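Side-chain contacts in ABC transporter substrate-binding protein-branched chain amino acid transport (Streptococcus pneumoniae, PDB 4GNR), which binds the branched-chain amino acid isoleucine and, as an ABC transporter substrate-binding protein, probably delivers it for uptake: residues K29-A34 against D288-V293; S252-T257 against A262-F267; K314-E317 against Q322-F325; A294-G299 against G304-N309; E50-D55 against T72-S77. All coordinates share one frame; numbering follows the deposited sequence. Where two conformers were deposited one is given.

Interaction 1: K29-A34 against D288-V293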
# COMPACT_ATOMS: atom_id res chain seq x y z
N LYS A 29 -2.81 11.91 -5.05
CA LYS A 29 -3.82 12.80 -4.45
C LYS A 29 -3.51 13.10 -2.99
O LYS A 29 -3.64 14.25 -2.54
CB LYS A 29 -5.23 12.22 -4.61
CG LYS A 29 -5.73 12.31 -6.06
CD LYS A 29 -7.10 11.67 -6.26
CE LYS A 29 -7.52 11.61 -7.72
NZ LYS A 29 -8.72 10.77 -7.93
N GLY A 30 -3.16 12.07 -2.21
CA GLY A 30 -2.86 12.32 -0.80
C GLY A 30 -1.60 13.19 -0.61
O GLY A 30 -1.58 14.09 0.22
N ALA A 31 -0.56 12.88 -1.39
CA ALA A 31 0.69 13.64 -1.32
C ALA A 31 0.47 15.09 -1.74
O ALA A 31 0.98 16.01 -1.11
CB ALA A 31 1.75 12.95 -2.18
N GLN A 32 -0.26 15.29 -2.83
CA GLN A 32 -0.48 16.66 -3.31
C GLN A 32 -1.31 17.47 -2.31
O GLN A 32 -1.09 18.67 -2.14
CB GLN A 32 -1.15 16.66 -4.69
CG GLN A 32 -1.20 18.06 -5.30
CD GLN A 32 0.17 18.62 -5.65
OE1 GLN A 32 0.93 17.99 -6.39
NE2 GLN A 32 0.48 19.81 -5.16
N LEU A 33 -2.28 16.81 -1.65
CA LEU A 33 -3.08 17.50 -0.62
C LEU A 33 -2.15 18.01 0.49
O LEU A 33 -2.26 19.15 0.94
CB LEU A 33 -4.14 16.57 -0.06
CG LEU A 33 -5.03 17.14 1.04
CD1 LEU A 33 -5.83 18.33 0.53
CD2 LEU A 33 -5.92 16.04 1.62
N ALA A 34 -1.24 17.15 0.95
CA ALA A 34 -0.29 17.55 1.99
C ALA A 34 0.56 18.74 1.51
O ALA A 34 0.76 19.70 2.25
CB ALA A 34 0.58 16.38 2.40
N ASP A 288 1.00 11.25 4.94
CA ASP A 288 1.98 11.18 6.02
C ASP A 288 3.42 11.21 5.50
O ASP A 288 4.28 11.85 6.11
CB ASP A 288 1.77 9.96 6.91
CG ASP A 288 0.68 10.14 7.95
OD1 ASP A 288 0.12 11.25 8.09
OD2 ASP A 288 0.44 9.14 8.68
N SER A 289 3.71 10.52 4.39
CA SER A 289 5.07 10.52 3.85
C SER A 289 5.52 11.94 3.49
O SER A 289 6.68 12.30 3.74
CB SER A 289 5.21 9.60 2.66
OG SER A 289 5.29 8.22 3.01
N VAL A 290 4.63 12.73 2.89
CA VAL A 290 5.00 14.12 2.58
C VAL A 290 5.31 14.90 3.86
O VAL A 290 6.29 15.63 3.92
CB VAL A 290 3.92 14.83 1.74
CG1 VAL A 290 4.17 16.33 1.69
CG2 VAL A 290 3.87 14.23 0.36
N HIS A 291 4.47 14.76 4.89
CA HIS A 291 4.75 15.45 6.15
C HIS A 291 6.07 15.00 6.77
O HIS A 291 6.80 15.82 7.35
CB HIS A 291 3.59 15.30 7.14
CG HIS A 291 2.50 16.27 6.89
ND1 HIS A 291 2.61 17.56 7.34
CD2 HIS A 291 1.34 16.19 6.22
CE1 HIS A 291 1.54 18.24 6.99
NE2 HIS A 291 0.75 17.44 6.31
N LEU A 292 6.37 13.71 6.70
CA LEU A 292 7.64 13.21 7.23
C LEU A 292 8.82 13.90 6.52
O LEU A 292 9.80 14.31 7.16
CB LEU A 292 7.73 11.68 7.03
CG LEU A 292 6.90 10.88 8.04
CD1 LEU A 292 6.63 9.48 7.55
CD2 LEU A 292 7.62 10.84 9.40
N VAL A 293 8.75 13.99 5.20
CA VAL A 293 9.80 14.64 4.40
C VAL A 293 9.87 16.14 4.71
O VAL A 293 10.96 16.68 4.89
CB VAL A 293 9.59 14.39 2.91
CG1 VAL A 293 10.51 15.26 2.05
CG2 VAL A 293 9.79 12.89 2.58
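Ala31 and Val290 mark the nearest backbone approach of segments 29-34 and 288-293, with CA atoms 5.8 Å apart; the two short helical axes come within 8.4 Å of each other and run broadly the same way, crossing at -41°. Helices 21-40 and 281-297 lie together on one side of the five-stranded parallel sheet of an alpha/beta lobe, the architecture of periplasmic binding proteins. The evidence is that Ala31 touches Phe12 and Phe14 while Val293 touches Ile10, three alternate residues of strand 7-14 that share a face.

Val290 supplies the branched group of the contact and straddles two alanines one helical turn apart. With CG1 anti to the backbone N (chi1 168°), the fork opens along the partner helix: CG2 meets Ala31, 3.5 Å from its CB, and CG1 meets Ala34, 3.7 Å from its CB. The CB of Val290 lies equally near that of Ala34, so the methyl sits against the base of the valine as well as its branch. Short alanine side chains on one helix thus leave room for valine on the other, and the chemistry is purely apolar. Asp288 faces elsewhere and bonds to Val319 N and Thr320 OG1. At the flank the His291 imidazole, which also meets the Tyr287 ring, approaches obliquely, its CD2 3.9 Å from Ala34 CB.

Interaction 2: S252-T257 against A262-F267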
# COMPACT_ATOMS: atom_id res chain seq x y z
N SER A 252 -5.78 -3.39 6.04
CA SER A 252 -5.63 -1.98 5.72
C SER A 252 -4.80 -1.31 6.80
O SER A 252 -4.72 -1.76 7.93
CB SER A 252 -6.98 -1.28 5.61
OG SER A 252 -6.81 0.06 5.22
N GLY A 253 -4.23 -0.17 6.47
CA GLY A 253 -3.44 0.63 7.41
C GLY A 253 -4.12 1.92 7.81
O GLY A 253 -3.49 2.76 8.41
N PHE A 254 -5.41 2.04 7.51
CA PHE A 254 -6.19 3.24 7.79
C PHE A 254 -7.66 2.88 7.96
O PHE A 254 -8.21 2.15 7.14
CB PHE A 254 -6.05 4.25 6.61
CG PHE A 254 -6.77 5.59 6.83
CD1 PHE A 254 -6.31 6.47 7.79
CD2 PHE A 254 -7.86 5.98 6.09
CE1 PHE A 254 -6.92 7.68 8.04
CE2 PHE A 254 -8.47 7.22 6.32
CZ PHE A 254 -7.99 8.05 7.32
N SER A 255 -8.26 3.37 9.03
CA SER A 255 -9.67 3.14 9.30
C SER A 255 -10.35 4.41 9.76
O SER A 255 -9.83 5.16 10.56
CB SER A 255 -9.87 2.12 10.42
OG SER A 255 -11.24 2.00 10.79
N THR A 256 -11.56 4.59 9.23
CA THR A 256 -12.43 5.75 9.57
C THR A 256 -13.47 5.46 10.69
O THR A 256 -14.32 6.32 11.00
CB THR A 256 -13.31 6.23 8.37
OG1 THR A 256 -14.37 5.30 8.12
CG2 THR A 256 -12.49 6.45 7.15
N THR A 257 -13.42 4.29 11.30
CA THR A 257 -14.37 3.99 12.37
C THR A 257 -13.85 3.44 13.68
O THR A 257 -14.40 3.71 14.76
CB THR A 257 -15.38 2.92 11.92
OG1 THR A 257 -14.69 1.69 11.64
CG2 THR A 257 -16.17 3.39 10.71
N ALA A 262 -8.01 12.17 15.88
CA ALA A 262 -8.31 13.49 15.37
C ALA A 262 -7.60 13.74 14.03
O ALA A 262 -8.17 14.32 13.10
CB ALA A 262 -7.91 14.53 16.39
N LYS A 263 -6.34 13.34 13.90
CA LYS A 263 -5.66 13.56 12.61
C LYS A 263 -6.32 12.76 11.49
O LYS A 263 -6.41 13.25 10.37
CB LYS A 263 -4.15 13.32 12.64
CG LYS A 263 -3.39 14.44 13.33
CD LYS A 263 -1.90 14.23 13.24
CE LYS A 263 -1.12 15.39 13.83
NZ LYS A 263 -1.43 15.63 15.26
N ALA A 264 -6.78 11.54 11.79
CA ALA A 264 -7.45 10.75 10.76
C ALA A 264 -8.75 11.44 10.34
O ALA A 264 -9.07 11.52 9.14
CB ALA A 264 -7.71 9.32 11.26
N LYS A 265 -9.49 11.96 11.31
CA LYS A 265 -10.75 12.64 11.04
C LYS A 265 -10.52 13.90 10.19
O LYS A 265 -11.26 14.19 9.23
CB LYS A 265 -11.49 12.99 12.34
CG LYS A 265 -12.01 11.78 13.16
CD LYS A 265 -12.73 12.25 14.42
CE LYS A 265 -13.23 11.14 15.31
NZ LYS A 265 -13.97 11.66 16.49
N ALA A 266 -9.51 14.67 10.56
CA ALA A 266 -9.20 15.90 9.83
C ALA A 266 -8.82 15.59 8.39
O ALA A 266 -9.20 16.32 7.48
CB ALA A 266 -8.09 16.68 10.50
N PHE A 267 -8.06 14.53 8.17
CA PHE A 267 -7.66 14.12 6.83
C PHE A 267 -8.84 13.66 6.00
O PHE A 267 -8.98 14.05 4.84
CB PHE A 267 -6.60 13.03 6.92
CG PHE A 267 -6.29 12.38 5.60
CD1 PHE A 267 -5.48 13.00 4.65
CD2 PHE A 267 -6.84 11.15 5.31
CE1 PHE A 267 -5.26 12.39 3.43
CE2 PHE A 267 -6.60 10.54 4.10
CZ PHE A 267 -5.81 11.16 3.17
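Phe254 and Phe267 meet as an offset edge-to-face (T-shaped) pair: the edge of the Phe267 ring is directed at the face of Phe254, the planes stand at 88°, and the centroids are 5.8 Å apart. The offset shows in the atoms that touch. Phe267 CD2 comes to 3.9 Å from Phe254 CZ, the far corner of that ring, and CZ itself lies near the plane of Phe267. Both CB atoms point toward the other segment, and CG anti to the backbone N, with chi1 -177° in Phe254 and 170° in Phe267, extends each ring further out.

Beside this pair, one helical turn earlier, the methyl of Ala264 meets the next atom of the Phe254 rim, its CB 3.7 Å from CE1. The loop residue is therefore received by positions three apart on a single helix face. This loop leaves strand 248-252 of the large mixed sheet and enters helix 262-275, which packs on helix 21-40 beside the other sheet; the path is consistent with one of the inter-lobe connections of the periplasmic binding protein fold. Val319 and Ala284 touch both phenylalanines, and Tyr287 adds a third ring next to Phe267.

Beyond Phe254 the loop is shaped by an ST turn, in which Thr257 N donates to Ser255 OG over 3.2 Å. Ser255 OG also bonds with Val258 N, so two successive backbone amides converge on one hydroxyl.

Interaction 3: K314-E317 against Q322-F325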
# COMPACT_ATOMS: atom_id res chain seq x y z
N LYS A 314 11.49 9.52 15.33
CA LYS A 314 11.05 8.45 16.24
C LYS A 314 9.67 8.61 16.81
O LYS A 314 9.11 7.65 17.35
CB LYS A 314 11.96 8.43 17.48
CG LYS A 314 13.39 8.15 17.18
CD LYS A 314 14.26 8.12 18.40
CE LYS A 314 15.72 7.87 18.02
NZ LYS A 314 16.65 7.88 19.18
N ASP A 315 9.13 9.80 16.68
CA ASP A 315 7.84 10.15 17.31
C ASP A 315 6.87 11.01 16.48
O ASP A 315 6.19 11.90 16.99
CB ASP A 315 8.16 10.84 18.65
CG ASP A 315 8.78 9.90 19.68
OD1 ASP A 315 8.07 8.99 20.16
OD2 ASP A 315 9.94 10.15 20.08
N PHE A 316 6.77 10.74 15.20
CA PHE A 316 5.84 11.46 14.35
C PHE A 316 4.44 10.94 14.55
O PHE A 316 4.23 9.73 14.58
CB PHE A 316 6.25 11.25 12.89
CG PHE A 316 5.28 11.79 11.87
CD1 PHE A 316 5.33 13.10 11.46
CD2 PHE A 316 4.34 10.95 11.28
CE1 PHE A 316 4.45 13.56 10.51
CE2 PHE A 316 3.48 11.42 10.32
CZ PHE A 316 3.52 12.71 9.94
N GLU A 317 3.47 11.84 14.64
CA GLU A 317 2.05 11.47 14.73
C GLU A 317 1.38 12.01 13.49
O GLU A 317 1.40 13.22 13.23
CB GLU A 317 1.41 12.01 15.98
CG GLU A 317 1.97 11.35 17.24
CD GLU A 317 1.61 9.86 17.41
OE1 GLU A 317 0.76 9.33 16.67
OE2 GLU A 317 2.15 9.22 18.35
N GLN A 322 1.28 6.64 14.45
CA GLN A 322 2.66 7.00 14.60
C GLN A 322 3.54 6.46 13.47
O GLN A 322 3.24 5.43 12.84
CB GLN A 322 3.21 6.43 15.93
CG GLN A 322 4.54 7.00 16.39
CD GLN A 322 5.09 6.34 17.65
OE1 GLN A 322 5.16 5.11 17.74
NE2 GLN A 322 5.59 7.14 18.57
N THR A 323 4.61 7.22 13.21
CA THR A 323 5.75 6.72 12.42
C THR A 323 6.98 6.88 13.33
O THR A 323 7.24 7.97 13.83
CB THR A 323 5.99 7.45 11.10
OG1 THR A 323 4.94 7.14 10.20
CG2 THR A 323 7.28 7.02 10.45
N SER A 324 7.69 5.77 13.54
CA SER A 324 8.88 5.73 14.38
C SER A 324 9.89 4.84 13.68
O SER A 324 9.77 3.61 13.70
CB SER A 324 8.51 5.15 15.76
OG SER A 324 9.61 5.12 16.64
N PHE A 325 10.86 5.46 13.01
CA PHE A 325 11.82 4.69 12.24
C PHE A 325 12.86 4.00 13.11
O PHE A 325 13.40 4.57 14.05
CB PHE A 325 12.54 5.52 11.16
CG PHE A 325 11.64 5.92 9.99
CD1 PHE A 325 11.06 4.95 9.20
CD2 PHE A 325 11.41 7.24 9.65
CE1 PHE A 325 10.23 5.29 8.14
CE2 PHE A 325 10.59 7.58 8.58
CZ PHE A 325 9.99 6.60 7.84
O HOH W 1 8.41 6.61 20.04
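Phe316 and Thr323 form an antiparallel hydrogen-bonded pair joined by two backbone bonds: Thr323 N reaches Phe316 O at 2.9 Å, and Phe316 N reaches Thr323 O at 3.1 Å. The first is the straighter, with 162° at its hydrogen against 142° in the second. A CA-H...O contact reinforces the pairing, Gln322 CA lying 3.1 Å from Phe316 O.

One side-chain hydrogen bond extends the link past the paired strands. Ser324 OG donates to Lys314 O over 2.7 Å; its hydroxyl, anti to the serine N, meets that carbonyl from a position tilted off the carbonyl plane and well away from the C=O direction.

These elements are a small two-stranded beta hairpin, 316-318 with 321-323, laid against helix 281-297. Its apolar contacts belong to the face carrying Phe316 and Thr323. Phe316 CD2 is 3.9 Å from Thr323 CB, and the ring spreads over Asp288, His291 and Leu292 of the helix. Thr323 CG2 in turn sits 3.8 Å above one face of the Phe325 ring, toward its rim.

The opposite face carries the polar chains. Glu317 bends at chi2 (-68°), bringing its carboxylate back across the extended Gln322: OE2 lies 3.8 Å from Gln322 CG, and the carboxylate and amide planes are only modestly inclined to each other. Asp315 runs alongside Gln322 in the same direction, but its OD1 meets Gln322 NE2 at 3.5 Å with an angle too poor for a hydrogen bond.

Interaction 4: A294-G299 against G304-N309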
# COMPACT_ATOMS: atom_id res chain seq x y z
N ALA A 294 8.71 16.81 4.75
CA ALA A 294 8.68 18.25 5.00
C ALA A 294 9.27 18.56 6.38
O ALA A 294 10.04 19.52 6.52
CB ALA A 294 7.27 18.76 4.87
N ASN A 295 8.94 17.77 7.38
CA ASN A 295 9.49 17.99 8.70
C ASN A 295 11.01 17.78 8.67
O ASN A 295 11.75 18.55 9.28
CB ASN A 295 8.83 17.05 9.72
CG ASN A 295 7.42 17.44 10.05
OD1 ASN A 295 6.93 18.51 9.70
ND2 ASN A 295 6.74 16.54 10.72
N ALA A 296 11.46 16.73 7.99
CA ALA A 296 12.89 16.42 7.87
C ALA A 296 13.66 17.50 7.12
O ALA A 296 14.86 17.66 7.32
CB ALA A 296 13.07 15.06 7.23
N ALA A 297 12.98 18.21 6.25
CA ALA A 297 13.58 19.29 5.46
C ALA A 297 13.82 20.57 6.27
O ALA A 297 14.58 21.43 5.84
CB ALA A 297 12.78 19.59 4.23
N LYS A 298 13.15 20.70 7.40
CA LYS A 298 13.33 21.89 8.24
C LYS A 298 14.79 21.93 8.74
O LYS A 298 15.27 21.01 9.40
CB LYS A 298 12.34 21.93 9.39
CG LYS A 298 12.44 23.18 10.23
CD LYS A 298 11.44 23.19 11.37
CE LYS A 298 11.57 24.45 12.22
NZ LYS A 298 10.60 24.46 13.34
N GLY A 299 15.48 23.01 8.39
CA GLY A 299 16.89 23.20 8.74
C GLY A 299 17.86 22.35 7.93
O GLY A 299 19.05 22.41 8.16
N GLY A 304 21.35 14.90 2.03
CA GLY A 304 21.90 13.97 3.03
C GLY A 304 21.33 14.29 4.42
O GLY A 304 21.10 13.41 5.24
N GLU A 305 21.15 15.59 4.67
CA GLU A 305 20.56 16.05 5.94
C GLU A 305 19.07 15.68 6.02
O GLU A 305 18.57 15.34 7.09
CB GLU A 305 20.79 17.53 6.23
CG GLU A 305 22.24 17.83 6.49
CD GLU A 305 22.50 19.20 7.09
OE1 GLU A 305 21.58 20.05 7.20
OE2 GLU A 305 23.65 19.42 7.50
N ILE A 306 18.34 15.78 4.91
CA ILE A 306 16.94 15.34 4.91
C ILE A 306 16.92 13.84 5.29
O ILE A 306 16.12 13.41 6.12
CB ILE A 306 16.25 15.56 3.54
CG1 ILE A 306 16.23 17.05 3.19
CG2 ILE A 306 14.84 15.00 3.60
CD1 ILE A 306 15.59 17.39 1.87
N LYS A 307 17.80 13.05 4.66
CA LYS A 307 17.93 11.62 4.96
C LYS A 307 18.22 11.40 6.45
O LYS A 307 17.55 10.60 7.12
CB LYS A 307 18.97 11.01 4.03
CG LYS A 307 19.24 9.51 4.25
CD LYS A 307 20.26 9.17 5.28
CE LYS A 307 21.67 9.58 4.80
NZ LYS A 307 22.76 9.21 5.71
N ASP A 308 19.21 12.11 6.97
CA ASP A 308 19.56 11.93 8.39
C ASP A 308 18.39 12.29 9.31
O ASP A 308 18.12 11.62 10.30
CB ASP A 308 20.77 12.78 8.78
CG ASP A 308 22.10 12.23 8.27
OD1 ASP A 308 22.19 11.04 7.92
OD2 ASP A 308 23.10 12.97 8.31
N ASN A 309 17.72 13.38 8.98
CA ASN A 309 16.58 13.85 9.79
C ASN A 309 15.43 12.84 9.74
O ASN A 309 14.75 12.61 10.75
CB ASN A 309 16.17 15.24 9.40
CG ASN A 309 17.24 16.29 9.70
OD1 ASN A 309 18.29 16.02 10.28
ND2 ASN A 309 16.98 17.52 9.27
O HOH W 2 17.61 20.34 10.58
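The Asn309 amide is the flat group that reaches Ala296, and its ND2 works at the edge: one N-H points to Ala296 O over 2.9 Å, with 156° at the hydrogen and the acceptor only 15° out of the amide plane. The same nitrogen also donates, over 3.2 Å, to a water that hydrogen-bonds to Lys298 O. One amide group thereby serves two carbonyls at the end of helix 281-297, one directly and one through solvent. A torsion of -65° about CA-CB, with CG anti to the carbonyl carbon, leaves Asn309 CB close to the neighbouring methyl, 3.8 Å from Ala296 CB.

The second flat group, the Glu305 carboxylate, accepts a hydrogen bond through OE1 from Lys301 N, on the connection between the helices; across the contact OE1 merely comes near Gly299 O.

Apolar contacts lie beside the amide. Ala296 CB faces Ile306 O at 3.6 Å and the Ile306 CG2 branch at 4.0 Å, fitting between Ile306 and Asn309, one turn apart. The other Ile306 branch passes along Ala297, CG1 being 4.1 Å from Ala297 CA.

Two consecutive helices, 281-297 and 303-310, are thus folded against each other around a short turn that contains Gly299 at positive phi. Gly299 N is bonded to Asp45 OD2. Lys307, whose CB points away from segment 294-299, makes salt bridges with Asp308 and with Asp117, just ahead of strand 119-121, while Ile306 reaches Ser77 before strand 78-80.

Interaction 5: E50-D55 against T72-S77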
# COMPACT_ATOMS: atom_id res chain seq x y z
N GLU A 50 8.07 22.84 -4.31
CA GLU A 50 7.87 22.74 -5.76
C GLU A 50 7.85 21.24 -6.07
O GLU A 50 8.84 20.55 -5.85
CB GLU A 50 9.01 23.43 -6.50
CG GLU A 50 9.00 23.38 -8.00
CD GLU A 50 10.15 24.17 -8.61
OE1 GLU A 50 10.85 24.91 -7.88
OE2 GLU A 50 10.37 24.07 -9.83
N VAL A 51 6.74 20.75 -6.59
CA VAL A 51 6.60 19.35 -6.91
C VAL A 51 6.89 19.07 -8.37
O VAL A 51 6.43 19.79 -9.25
CB VAL A 51 5.12 18.87 -6.64
CG1 VAL A 51 4.89 17.43 -7.12
CG2 VAL A 51 4.80 18.96 -5.17
N VAL A 52 7.67 18.02 -8.61
CA VAL A 52 7.92 17.49 -9.98
C VAL A 52 7.23 16.10 -9.91
O VAL A 52 7.77 15.15 -9.33
CB VAL A 52 9.37 17.40 -10.38
CG1 VAL A 52 9.46 16.89 -11.81
CG2 VAL A 52 10.02 18.76 -10.22
N ASP A 53 6.04 16.02 -10.49
CA ASP A 53 5.16 14.84 -10.39
C ASP A 53 5.27 13.99 -11.62
O ASP A 53 4.77 14.37 -12.66
CB ASP A 53 3.73 15.33 -10.16
CG ASP A 53 2.70 14.23 -9.99
OD1 ASP A 53 3.08 13.05 -10.07
OD2 ASP A 53 1.52 14.58 -9.79
N LYS A 54 5.90 12.82 -11.51
CA LYS A 54 6.10 11.92 -12.61
C LYS A 54 5.33 10.62 -12.47
O LYS A 54 5.22 10.05 -11.38
CB LYS A 54 7.59 11.62 -12.73
CG LYS A 54 8.43 12.82 -13.12
CD LYS A 54 8.23 13.17 -14.59
CE LYS A 54 9.10 14.30 -15.06
NZ LYS A 54 8.94 14.53 -16.51
N ASP A 55 4.83 10.15 -13.60
CA ASP A 55 4.09 8.90 -13.73
C ASP A 55 5.07 7.79 -14.20
O ASP A 55 5.67 7.92 -15.26
CB ASP A 55 2.97 9.07 -14.78
CG ASP A 55 2.15 7.82 -15.05
OD1 ASP A 55 2.23 6.84 -14.28
OD2 ASP A 55 1.40 7.85 -16.06
N THR A 72 18.74 13.82 -11.10
CA THR A 72 19.86 14.41 -11.84
C THR A 72 19.49 15.54 -12.79
O THR A 72 20.33 16.35 -13.10
CB THR A 72 20.62 13.36 -12.70
OG1 THR A 72 19.79 12.91 -13.77
CG2 THR A 72 21.15 12.22 -11.87
N GLN A 73 18.28 15.55 -13.33
CA GLN A 73 17.85 16.59 -14.29
C GLN A 73 17.03 17.63 -13.54
O GLN A 73 17.31 18.81 -13.55
CB GLN A 73 17.05 15.97 -15.44
CG GLN A 73 17.83 14.98 -16.27
CD GLN A 73 18.86 15.65 -17.17
OE1 GLN A 73 18.82 16.86 -17.42
NE2 GLN A 73 19.74 14.84 -17.73
N SER A 74 16.00 17.15 -12.86
CA SER A 74 15.15 18.02 -12.05
C SER A 74 15.87 18.43 -10.75
O SER A 74 15.52 19.40 -10.11
CB SER A 74 13.85 17.32 -11.69
OG SER A 74 13.09 16.97 -12.84
N LYS A 75 16.82 17.63 -10.34
CA LYS A 75 17.61 17.89 -9.15
C LYS A 75 16.76 18.07 -7.87
O LYS A 75 16.96 18.96 -7.04
CB LYS A 75 18.61 19.00 -9.42
CG LYS A 75 19.61 18.56 -10.48
CD LYS A 75 20.64 19.61 -10.65
CE LYS A 75 21.76 19.22 -11.58
NZ LYS A 75 21.40 18.85 -12.96
N VAL A 76 15.82 17.16 -7.70
CA VAL A 76 14.96 17.21 -6.51
C VAL A 76 15.76 16.80 -5.26
O VAL A 76 16.77 16.09 -5.31
CB VAL A 76 13.67 16.33 -6.64
CG1 VAL A 76 12.90 16.70 -7.88
CG2 VAL A 76 14.00 14.84 -6.62
N SER A 77 15.25 17.23 -4.12
CA SER A 77 15.91 16.95 -2.82
C SER A 77 15.43 15.70 -2.11
O SER A 77 16.10 15.23 -1.18
CB SER A 77 15.75 18.15 -1.89
OG SER A 77 16.42 19.29 -2.42
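Val52 presents both of its methyl branches to the loop 72-77, and its rotamer decides which residue each one meets. With CG1 anti to the backbone N (chi1 -178°), that methyl lies 3.8 Å from Ser74 OG, whereas CG2, anti to the carbonyl carbon, faces Val76 and approaches its CG1 at 4.2 Å. Ser74 turns its hydroxyl to meet Val52 by placing OG anti to its own carbonyl carbon, chi1 -61°. The backbones stay well apart, the CA atoms of Val52 and Ser74 being 7.5 Å from each other, so the touch is made by side chains and is light, with 101 Å² buried in total.

Strand 48-55, helix 60-72 and strand 78-80 form a beta-alpha-beta crossover that passes over strand 7-14, which lies between the two strands in the parallel sheet; Val52 meets the link between the helix and the second strand. Leu70 of that helix touches both Val52 and Val76 and joins them in one apolar patch. On the other face of strand 48-55, Val51 instead packs on Gln32 and Val35 of helix 21-40.

Lys75 takes up a left-handed backbone conformation (phi 57°) just past the helix. Its long side chain is extended as far as CE and turns only at the last torsion, which brings NZ to 2.7 Å from Thr72 O near the C-terminal end of helix 60-72. Another lysine, Lys9 of strand 7-14, donates its NZ to Ser74 O.

How the interactions relate
Interactions 1 and 2 are buried and apolar, methyls between helices in one and an edge-to-face ring pair in the other; Leu33 CD2, 4.1 Å from Phe267 CE1, joins them. Interactions 3, 4 and 5 are only partly buried. The first two of these add hydrogen bonds to backbone carbonyls, whereas interaction 5 stays a light side-chain touch at the edge strand of the sheet. Helix 281-297 is the shared element: interactions 1 and 4 use successive segments of it, and interaction 3 packs against it, with Phe316 CG 3.5 Å from Leu292 CD2. Interactions 4 and 5 meet where Ile306 CD1 comes 3.8 Å from Ser77 O.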